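Local coordinates for lipoprotein LpqN (Mycobacterium tuberculosis, PDB 6E5F), which is a lipid-binding lipoprotein that supports cell envelope biogenesis and interacts with the periplasmic loop domains of the mycolate transporters MmpL3 and MmpL11, at residues P88-W93 against A217-E222; I107-P112 against D117-V122; G143-L148 against W168-S173. All blocks are in the same frame, centred on the assembly; numbering follows the deposited sequence. Where two conformers were deposited one is given.

Contact 1 of 3, residues P88-W93 against A217-E222; sequences PVPDDW and ANVIDE
Pro-88 and Pro-90 set their pyrrolidine rings against one side of a helix, where Val-219 and Ile-220 receive them. The foremost atom of Pro-88 is CG, which reaches both side chain and backbone: it lies 3.8 Å from CG1 of Val-219, and it also comes 3.7 Å from CA of Ile-220. The same CG approaches the carbonyl oxygen of Val-219 at 3.6 Å, and CG1 of Ile-220 is a looser neighbour. Pro-90 arrives beside it, with its CG 3.9 Å from CG1 of Val-219 and its CB near CG2, so that one methyl is shared by two prolines. This sharing follows from the valine torsion (chi1 178°), which carries CG1 anti to the backbone N. No hydrogen bond crosses the contact; it is an apolar seam where the loop between strands 84-86 and 93-96 packs on helix 210-223, the helix that lies on the curved antiparallel sheet. Rigid rings suit such a seam, since proline offers apolar ring carbon and has no backbone N-H needing a partner. Pro-90 also opens a type II beta turn, closed by the bond from Trp-93 N to Pro-90 O at 3.1 Å. At the end of the turn, Trp-93 packs on Thr-212 and Ala-216, earlier on the same helix, while Pro-90 additionally touches Ile-107. On the helix itself, Lys-186 forms a salt bridge with Asp-221, and Ala-217 belongs to the pocket of the bound dodecyl trehaloside.

Contact 2 of 3, residues I107-P112 against D117-V122; sequences IVYTQP and DPPTIV
A beta hairpin joins strands 106-109 and 120-130, and its last rungs run from Ile-107 and Ile-121 out to Tyr-109 and Pro-119. Ile-107 and Ile-121 form an antiparallel hydrogen-bonded pair: N of Ile-107 gives to O of Ile-121 at 2.8 Å, and N of Ile-121 returns a bond of 2.9 Å to O of Ile-107, its donor tilted 17° from the carbonyl plane. The next rung is carried by N of Tyr-109, 3.0 Å from O of Pro-119. Because proline has no N-H, no return bond can form here, and the ladder ends. Between these bonds, Val-108 and Thr-120 make a non-hydrogen-bonded pair. The hairpin is part of the curved antiparallel sheet: strand 93-96 pairs with 106-109, and strand 195-206 with 120-130.

The two isoleucines lie side by side on the face covered by helix 210-223, where Ile-121 touches Ala-216 and Ile-220 and its side chain comes within about 4 Å of the bound glycolipid. CG1 of Ile-107 stands between its backbone N and carbonyl carbon (chi1 53°), which brings it 3.8 Å from CB of Ile-121. On the other face, CG2 of Val-108 meets CG of Pro-118 at 3.6 Å and CG2 of Thr-120 at 3.8 Å; this one methyl touches both, and a beta-branched residue suits the extended strand. Past the strands, the rings of Pro-112 and Pro-118 sit alongside each other, CB to CB 3.6 Å, while CD of Pro-119 touches CB of both Pro-112 and Tyr-109.

Contact 3 of 3, residues G143-L148 against W168-S173; sequences GELKNL and WQLGGS. With L6T (alpha-D-glucopyranosyl 6-O-dodecyl-alpha-D-glucopyranoside), chain B.
Leu-145 leaves the short helix 143-146 pointing at strand 165-176. Its CB lies 4.0 Å from CD1 of Leu-170, and its CG is 3.9 Å from CD2 of the same residue. At the tip, CD1 passes Leu-170 CG and ends 3.6 Å from the backbone O of Leu-170; the two chains run antiparallel alongside each other, each tip passing the other's base. Branched aliphatic chains suit this buried place, which needs no polar partner. Beside it, CG of Lys-146 adds a loose touch to CD1 of Leu-170, while its NZ goes to a salt bridge with Asp-156.

The bound glycolipid runs obliquely over the other face of the strand. Without a side chain, Gly-171 lets the alkyl chain lie close to the backbone, its C 3.7 Å from CAX of the glycolipid, and CA of Gly-172 approaches the ether O6. The whole amide group of Gln-169 packs on the alkyl carbon CBF of the glycolipid, with NE2 3.3 Å from it, and OG of Ser-173 shares a 2.6 Å hydrogen bond with sugar O3. A strand with helix packing on one face and a lipid groove on the other thus forms part of the LpqN trehaloside pocket.

How the contacts relate
Contact 1 spans most of the chain: its two segments enclose both others, with contact 2 closing before contact 3 opens. Contacts 1 and 2 are neighbours, their centres 12 Å apart, and they join where Trp-93 packs over Val-108 and Tyr-109 and where Asp-92 O lies 2.5 Å from OG1 of Thr-110, probably a hydrogen bond. Contact 3 stands apart, with centres 21 Å from contact 1 and 19 Å from contact 2, though contacts 2 and 3 reach the same curved antiparallel sheet. The glycolipid spans the gap: one glucose and parts of the alkyl chain meet strand 165-176, while Ala-217 and Ile-220 of helix 210-223 and Ile-121 of strand 120-130 lie beside it.

Contact 1 of 3, residues P88-W93 against A217-E222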
loop_
_atom_site.group_PDB
_atom_site.type_symbol
_atom_site.label_atom_id
_atom_site.label_comp_id
_atom_site.label_asym_id
_atom_site.label_seq_id
_atom_site.Cartn_x
_atom_site.Cartn_y
_atom_site.Cartn_z
ATOM N N PRO A 88 8.009 -6.955 -7.989
ATOM C CA PRO A 88 8.787 -6.712 -9.206
ATOM C C PRO A 88 9.156 -5.243 -9.347
ATOM O O PRO A 88 8.522 -4.352 -8.778
ATOM C CB PRO A 88 7.820 -7.130 -10.318
ATOM C CG PRO A 88 6.481 -6.780 -9.764
ATOM C CD PRO A 88 6.567 -7.073 -8.282
ATOM N N VAL A 89 10.208 -5.008 -10.123
ATOM C CA VAL A 89 10.602 -3.656 -10.511
ATOM C C VAL A 89 10.245 -3.488 -11.983
ATOM O O VAL A 89 10.987 -3.968 -12.852
ATOM C CB VAL A 89 12.099 -3.411 -10.267
ATOM C CG1 VAL A 89 12.478 -2.002 -10.710
ATOM C CG2 VAL A 89 12.440 -3.620 -8.805
ATOM N N PRO A 90 9.130 -2.840 -12.314
ATOM C CA PRO A 90 8.750 -2.708 -13.723
ATOM C C PRO A 90 9.811 -1.962 -14.520
ATOM O O PRO A 90 10.649 -1.240 -13.976
ATOM C CB PRO A 90 7.438 -1.913 -13.670
ATOM C CG PRO A 90 6.915 -2.122 -12.284
ATOM C CD PRO A 90 8.129 -2.239 -11.414
ATOM N N ASP A 91 9.768 -2.156 -15.834
ATOM C CA ASP A 91 10.700 -1.468 -16.715
ATOM C C ASP A 91 10.517 0.039 -16.594
ATOM O O ASP A 91 9.398 0.538 -16.449
ATOM C CB ASP A 91 10.474 -1.909 -18.160
ATOM C CG ASP A 91 10.883 -3.349 -18.398
ATOM O OD1 ASP A 91 11.825 -3.818 -17.724
ATOM O OD2 ASP A 91 10.266 -4.010 -19.258
ATOM N N ASP A 92 11.635 0.762 -16.644
ATOM C CA ASP A 92 11.706 2.214 -16.491
ATOM C C ASP A 92 11.484 2.672 -15.054
ATOM O O ASP A 92 11.474 3.884 -14.801
ATOM C CB ASP A 92 10.765 2.971 -17.440
ATOM C CG ASP A 92 11.125 2.769 -18.901
ATOM O OD1 ASP A 92 12.309 2.496 -19.189
ATOM O OD2 ASP A 92 10.225 2.884 -19.758
ATOM N N TRP A 93 11.300 1.756 -14.109
ATOM C CA TRP A 93 11.268 2.079 -12.692
ATOM C C TRP A 93 12.557 1.595 -12.042
ATOM O O TRP A 93 13.206 0.667 -12.534
ATOM C CB TRP A 93 10.079 1.405 -12.000
ATOM C CG TRP A 93 8.743 1.933 -12.427
ATOM C CD1 TRP A 93 8.150 1.775 -13.647
ATOM C CD2 TRP A 93 7.826 2.697 -11.633
ATOM N NE1 TRP A 93 6.927 2.396 -13.662
ATOM C CE2 TRP A 93 6.702 2.969 -12.438
ATOM C CE3 TRP A 93 7.846 3.176 -10.321
ATOM C CZ2 TRP A 93 5.614 3.697 -11.974
ATOM C CZ3 TRP A 93 6.766 3.901 -9.862
ATOM C CH2 TRP A 93 5.662 4.155 -10.687
ATOM N N ALA A 217 1.128 -0.997 -11.806
ATOM C CA ALA A 217 0.250 -1.809 -10.972
ATOM C C ALA A 217 -0.002 -3.174 -11.596
ATOM O O ALA A 217 -0.055 -4.187 -10.887
ATOM C CB ALA A 217 -1.078 -1.083 -10.778
ATOM N N ASN A 218 -0.183 -3.219 -12.916
ATOM C CA ASN A 218 -0.396 -4.496 -13.587
ATOM C C ASN A 218 0.796 -5.419 -13.391
ATOM O O ASN A 218 0.628 -6.615 -13.133
ATOM C CB ASN A 218 -0.636 -4.264 -15.075
ATOM C CG ASN A 218 -1.834 -3.387 -15.336
ATOM O OD1 ASN A 218 -2.872 -3.522 -14.688
ATOM N ND2 ASN A 218 -1.696 -2.471 -16.285
ATOM N N VAL A 219 2.011 -4.881 -13.521
ATOM C CA VAL A 219 3.208 -5.687 -13.306
ATOM C C VAL A 219 3.226 -6.233 -11.886
ATOM O O VAL A 219 3.511 -7.416 -11.660
ATOM C CB VAL A 219 4.466 -4.856 -13.619
ATOM C CG1 VAL A 219 5.719 -5.674 -13.362
ATOM C CG2 VAL A 219 4.431 -4.360 -15.057
ATOM N N ILE A 220 2.912 -5.384 -10.906
ATOM C CA ILE A 220 2.899 -5.818 -9.513
ATOM C C ILE A 220 1.844 -6.894 -9.295
ATOM O O ILE A 220 2.096 -7.906 -8.631
ATOM C CB ILE A 220 2.690 -4.604 -8.587
ATOM C CG1 ILE A 220 3.911 -3.681 -8.644
ATOM C CG2 ILE A 220 2.402 -5.063 -7.157
ATOM C CD1 ILE A 220 3.709 -2.337 -7.960
ATOM N N ASP A 221 0.648 -6.698 -9.852
ATOM C CA ASP A 221 -0.435 -7.646 -9.622
ATOM C C ASP A 221 -0.107 -9.026 -10.176
ATOM O O ASP A 221 -0.509 -10.039 -9.591
ATOM C CB ASP A 221 -1.729 -7.122 -10.244
ATOM C CG ASP A 221 -2.267 -5.898 -9.528
ATOM O OD1 ASP A 221 -1.731 -5.548 -8.455
ATOM O OD2 ASP A 221 -3.226 -5.284 -10.043
ATOM N N GLU A 222 0.628 -9.092 -11.284
ATOM C CA GLU A 222 0.827 -10.362 -11.969
ATOM C C GLU A 222 2.103 -11.088 -11.556
ATOM O O GLU A 222 2.174 -12.312 -11.720
ATOM C CB GLU A 222 0.808 -10.154 -13.492
ATOM C CG GLU A 222 2.151 -9.802 -14.108
ATOM C CD GLU A 222 2.071 -9.545 -15.603
ATOM O OE1 GLU A 222 0.952 -9.328 -16.116
ATOM O OE2 GLU A 222 3.130 -9.563 -16.265
#

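Contact 2 of 3, residues I107-P112 against D117-V122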
loop_
_atom_site.group_PDB
_atom_site.type_symbol
_atom_site.label_atom_id
_atom_site.label_comp_id
_atom_site.label_asym_id
_atom_site.label_seq_id
_atom_site.Cartn_x
_atom_site.Cartn_y
_atom_site.Cartn_z
ATOM N N ILE A 107 9.394 1.651 -5.402
ATOM C CA ILE A 107 9.880 1.900 -6.749
ATOM C C ILE A 107 9.542 3.335 -7.119
ATOM O O ILE A 107 8.524 3.883 -6.680
ATOM C CB ILE A 107 9.288 0.911 -7.778
ATOM C CG1 ILE A 107 7.760 0.901 -7.692
ATOM C CG2 ILE A 107 9.851 -0.483 -7.555
ATOM C CD1 ILE A 107 7.089 0.068 -8.768
ATOM N N VAL A 108 10.404 3.938 -7.929
ATOM C CA VAL A 108 10.205 5.286 -8.441
ATOM C C VAL A 108 10.401 5.255 -9.950
ATOM O O VAL A 108 11.253 4.521 -10.461
ATOM C CB VAL A 108 11.156 6.300 -7.774
ATOM C CG1 VAL A 108 12.612 5.917 -8.004
ATOM C CG2 VAL A 108 10.889 7.703 -8.293
ATOM N N TYR A 109 9.598 6.040 -10.664
ATOM C CA TYR A 109 9.673 6.097 -12.117
ATOM C C TYR A 109 10.874 6.937 -12.539
ATOM O O TYR A 109 11.091 8.034 -12.015
ATOM C CB TYR A 109 8.381 6.704 -12.665
ATOM C CG TYR A 109 8.230 6.616 -14.166
ATOM C CD1 TYR A 109 8.236 5.389 -14.813
ATOM C CD2 TYR A 109 8.055 7.761 -14.933
ATOM C CE1 TYR A 109 8.091 5.302 -16.183
ATOM C CE2 TYR A 109 7.905 7.684 -16.304
ATOM C CZ TYR A 109 7.922 6.452 -16.923
ATOM O OH TYR A 109 7.775 6.370 -18.289
ATOM N N THR A 110 11.651 6.423 -13.493
ATOM C CA THR A 110 12.920 7.032 -13.875
ATOM C C THR A 110 12.792 8.068 -14.985
ATOM O O THR A 110 13.810 8.635 -15.397
ATOM C CB THR A 110 13.919 5.951 -14.313
ATOM O OG1 THR A 110 13.444 5.309 -15.504
ATOM C CG2 THR A 110 14.105 4.916 -13.218
ATOM N N GLN A 111 11.587 8.327 -15.484
ATOM C CA GLN A 111 11.363 9.330 -16.527
ATOM C C GLN A 111 10.213 10.247 -16.130
ATOM O O GLN A 111 9.236 10.402 -16.869
ATOM C CB GLN A 111 11.098 8.652 -17.868
ATOM C CG GLN A 111 12.340 8.031 -18.486
ATOM C CD GLN A 111 12.020 6.922 -19.467
ATOM O OE1 GLN A 111 10.855 6.635 -19.741
ATOM N NE2 GLN A 111 13.058 6.288 -19.999
ATOM N N PRO A 112 10.308 10.887 -14.969
ATOM C CA PRO A 112 9.215 11.748 -14.509
ATOM C C PRO A 112 9.182 13.073 -15.251
ATOM O O PRO A 112 10.210 13.611 -15.673
ATOM C CB PRO A 112 9.558 11.976 -13.031
ATOM C CG PRO A 112 11.044 11.931 -13.004
ATOM C CD PRO A 112 11.446 10.899 -14.031
ATOM N N ASP A 117 9.044 15.531 -8.332
ATOM C CA ASP A 117 7.753 14.952 -7.967
ATOM C C ASP A 117 7.469 13.762 -8.878
ATOM O O ASP A 117 6.511 13.782 -9.668
ATOM C CB ASP A 117 6.652 16.008 -8.071
ATOM C CG ASP A 117 5.373 15.588 -7.377
ATOM O OD1 ASP A 117 5.337 14.478 -6.811
ATOM O OD2 ASP A 117 4.409 16.383 -7.394
ATOM N N PRO A 118 8.272 12.709 -8.793
ATOM C CA PRO A 118 8.119 11.573 -9.706
ATOM C C PRO A 118 7.043 10.619 -9.222
ATOM O O PRO A 118 6.779 10.525 -8.014
ATOM C CB PRO A 118 9.497 10.902 -9.644
ATOM C CG PRO A 118 9.956 11.167 -8.243
ATOM C CD PRO A 118 9.443 12.553 -7.907
ATOM N N PRO A 119 6.407 9.877 -10.130
ATOM C CA PRO A 119 5.511 8.801 -9.693
ATOM C C PRO A 119 6.268 7.790 -8.845
ATOM O O PRO A 119 7.401 7.415 -9.157
ATOM C CB PRO A 119 5.035 8.175 -11.008
ATOM C CG PRO A 119 5.223 9.238 -12.030
ATOM C CD PRO A 119 6.430 10.017 -11.597
ATOM N N THR A 120 5.625 7.344 -7.769
ATOM C CA THR A 120 6.238 6.400 -6.850
ATOM C C THR A 120 5.200 5.407 -6.352
ATOM O O THR A 120 4.010 5.721 -6.241
ATOM C CB THR A 120 6.837 7.101 -5.621
ATOM O OG1 THR A 120 5.789 7.738 -4.878
ATOM C CG2 THR A 120 7.873 8.127 -6.032
ATOM N N ILE A 121 5.670 4.202 -6.042
ATOM C CA ILE A 121 4.892 3.207 -5.318
ATOM C C ILE A 121 5.759 2.739 -4.154
ATOM O O ILE A 121 6.836 2.169 -4.364
ATOM C CB ILE A 121 4.460 2.033 -6.211
ATOM C CG1 ILE A 121 3.645 2.562 -7.400
ATOM C CG2 ILE A 121 3.653 1.018 -5.401
ATOM C CD1 ILE A 121 3.211 1.500 -8.391
ATOM N N VAL A 122 5.293 2.998 -2.941
ATOM C CA VAL A 122 6.053 2.752 -1.720
ATOM C C VAL A 122 5.363 1.653 -0.932
ATOM O O VAL A 122 4.134 1.580 -0.885
ATOM C CB VAL A 122 6.177 4.043 -0.887
ATOM C CG1 VAL A 122 6.601 3.737 0.529
ATOM C CG2 VAL A 122 7.151 5.003 -1.557
#

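Contact 3 of 3, residues G143-L148 against W168-S173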
loop_
_atom_site.group_PDB
_atom_site.type_symbol
_atom_site.label_atom_id
_atom_site.label_comp_id
_atom_site.label_asym_id
_atom_site.label_seq_id
_atom_site.Cartn_x
_atom_site.Cartn_y
_atom_site.Cartn_z
ATOM N N GLY A 143 -10.532 3.334 4.611
ATOM C CA GLY A 143 -10.728 4.519 5.429
ATOM C C GLY A 143 -9.663 5.581 5.218
ATOM O O GLY A 143 -9.970 6.774 5.143
ATOM N N GLU A 144 -8.399 5.165 5.118
ATOM C CA GLU A 144 -7.296 6.120 5.068
ATOM C C GLU A 144 -7.397 7.028 3.846
ATOM O O GLU A 144 -7.364 8.259 3.973
ATOM C CB GLU A 144 -5.958 5.374 5.083
ATOM C CG GLU A 144 -4.744 6.291 5.061
ATOM C CD GLU A 144 -3.430 5.534 5.066
ATOM O OE1 GLU A 144 -2.367 6.188 4.991
ATOM O OE2 GLU A 144 -3.458 4.290 5.145
ATOM N N LEU A 145 -7.493 6.442 2.651
ATOM C CA LEU A 145 -7.584 7.262 1.444
ATOM C C LEU A 145 -8.835 8.125 1.463
ATOM O O LEU A 145 -8.803 9.284 1.039
ATOM C CB LEU A 145 -7.565 6.391 0.191
ATOM C CG LEU A 145 -6.314 5.577 -0.156
ATOM C CD1 LEU A 145 -6.141 5.506 -1.671
ATOM C CD2 LEU A 145 -5.056 6.107 0.505
ATOM N N LYS A 146 -9.952 7.577 1.943
ATOM C CA LYS A 146 -11.193 8.343 1.955
ATOM C C LYS A 146 -11.108 9.568 2.856
ATOM O O LYS A 146 -11.919 10.489 2.704
ATOM C CB LYS A 146 -12.362 7.444 2.361
ATOM C CG LYS A 146 -12.728 6.412 1.304
ATOM C CD LYS A 146 -13.775 5.429 1.806
ATOM C CE LYS A 146 -15.122 6.094 2.036
ATOM N NZ LYS A 146 -16.112 5.151 2.629
ATOM N N ASN A 147 -10.142 9.610 3.775
ATOM C CA ASN A 147 -9.938 10.759 4.645
ATOM C C ASN A 147 -8.998 11.800 4.047
ATOM O O ASN A 147 -8.799 12.856 4.658
ATOM C CB ASN A 147 -9.386 10.311 6.004
ATOM C CG ASN A 147 -10.410 9.563 6.837
ATOM O OD1 ASN A 147 -11.614 9.670 6.611
ATOM N ND2 ASN A 147 -9.930 8.804 7.820
ATOM N N LEU A 148 -8.411 11.532 2.883
ATOM C CA LEU A 148 -7.524 12.500 2.255
ATOM C C LEU A 148 -8.310 13.751 1.865
ATOM O O LEU A 148 -9.486 13.665 1.499
ATOM C CB LEU A 148 -6.897 11.891 1.002
ATOM C CG LEU A 148 -5.381 11.677 0.914
ATOM C CD1 LEU A 148 -4.691 11.605 2.267
ATOM C CD2 LEU A 148 -5.106 10.409 0.123
ATOM N N TRP A 168 -7.269 -5.677 -0.674
ATOM C CA TRP A 168 -8.238 -4.640 -0.987
ATOM C C TRP A 168 -7.487 -3.533 -1.699
ATOM O O TRP A 168 -6.376 -3.180 -1.307
ATOM C CB TRP A 168 -8.876 -4.061 0.279
ATOM C CG TRP A 168 -10.081 -3.266 -0.060
ATOM C CD1 TRP A 168 -10.148 -1.927 -0.294
ATOM C CD2 TRP A 168 -11.395 -3.782 -0.246
ATOM N NE1 TRP A 168 -11.443 -1.572 -0.615
ATOM C CE2 TRP A 168 -12.225 -2.695 -0.587
ATOM C CE3 TRP A 168 -11.950 -5.054 -0.143
ATOM C CZ2 TRP A 168 -13.592 -2.848 -0.830
ATOM C CZ3 TRP A 168 -13.302 -5.206 -0.392
ATOM C CH2 TRP A 168 -14.105 -4.108 -0.727
ATOM N N GLN A 169 -8.093 -2.974 -2.744
ATOM C CA GLN A 169 -7.471 -1.867 -3.445
ATOM C C GLN A 169 -8.498 -0.781 -3.684
ATOM O O GLN A 169 -9.638 -1.066 -4.065
ATOM C CB GLN A 169 -6.853 -2.303 -4.783
ATOM C CG GLN A 169 -6.194 -1.167 -5.554
ATOM C CD GLN A 169 -5.270 -1.663 -6.647
ATOM O OE1 GLN A 169 -4.410 -2.509 -6.412
ATOM N NE2 GLN A 169 -5.438 -1.129 -7.851
ATOM N N LEU A 170 -8.095 0.457 -3.449
ATOM C CA LEU A 170 -8.894 1.586 -3.894
ATOM C C LEU A 170 -7.968 2.675 -4.396
ATOM O O LEU A 170 -6.815 2.805 -3.965
ATOM C CB LEU A 170 -9.834 2.108 -2.808
ATOM C CG LEU A 170 -9.257 3.044 -1.761
ATOM C CD1 LEU A 170 -10.385 3.783 -1.033
ATOM C CD2 LEU A 170 -8.373 2.289 -0.786
ATOM N N GLY A 171 -8.484 3.444 -5.342
ATOM C CA GLY A 171 -7.748 4.542 -5.916
ATOM C C GLY A 171 -8.675 5.694 -6.233
ATOM O O GLY A 171 -9.898 5.550 -6.247
ATOM N N GLY A 172 -8.062 6.837 -6.469
ATOM C CA GLY A 172 -8.818 8.015 -6.842
ATOM C C GLY A 172 -7.894 9.191 -6.985
ATOM O O GLY A 172 -6.702 9.039 -7.264
ATOM N N SER A 173 -8.463 10.379 -6.817
ATOM C CA SER A 173 -7.717 11.618 -6.923
ATOM C C SER A 173 -7.927 12.439 -5.664
ATOM O O SER A 173 -8.944 12.311 -4.980
ATOM C CB SER A 173 -8.173 12.440 -8.131
ATOM O OG SER A 173 -7.954 11.733 -9.338
HETATM C C1 L6T B . -12.209 9.410 -9.595
HETATM C C2 L6T B . -11.416 10.702 -9.698
HETATM C C3 L6T B . -10.649 10.721 -11.000
HETATM C C4 L6T B . -9.751 9.500 -11.053
HETATM C C5 L6T B . -10.628 8.254 -10.963
HETATM C C6 L6T B . -9.769 6.965 -11.109
HETATM C CAA L6T B . -14.101 8.281 -10.362
HETATM C CAO L6T B . -15.664 9.837 -9.453
HETATM C CAP L6T B . -16.455 10.186 -8.190
HETATM C CAR L6T B . -16.620 9.613 -10.614
HETATM C CAT L6T B . -15.809 9.275 -11.850
HETATM C CAV L6T B . -15.002 8.028 -11.560
HETATM C CAX L6T B . -8.121 5.880 -9.855
HETATM C CAY L6T B . -6.896 5.504 -10.739
HETATM C CAZ L6T B . -6.049 4.703 -9.752
HETATM C CBA L6T B . -5.047 3.897 -10.580
HETATM C CBB L6T B . -3.898 3.788 -9.570
HETATM C CBC L6T B . -3.286 2.425 -9.725
HETATM C CBD L6T B . -2.207 2.273 -8.598
HETATM C CBE L6T B . -2.037 0.787 -8.400
HETATM C CBF L6T B . -2.590 0.292 -7.014
HETATM C CBG L6T B . -1.586 0.639 -5.896
HETATM C CBH L6T B . -0.234 0.010 -6.162
HETATM C CBI L6T B . -0.302 -1.443 -6.649
HETATM O O1 L6T B . -13.181 9.347 -10.650
HETATM O O2 L6T B . -12.314 11.817 -9.661
HETATM O O3 L6T B . -9.862 11.915 -11.081
HETATM O O4 L6T B . -9.029 9.509 -12.284
HETATM O O5 L6T B . -11.323 8.268 -9.694
HETATM O O6 L6T B . -8.699 7.138 -10.223
HETATM O OAN L6T B . -14.900 8.638 -9.214
HETATM O OAQ L6T B . -17.263 9.071 -7.807
HETATM O OAS L6T B . -17.387 10.802 -10.852
HETATM O OAU L6T B . -16.686 9.038 -12.960
HETATM O OAW L6T B . -14.202 7.694 -12.702
#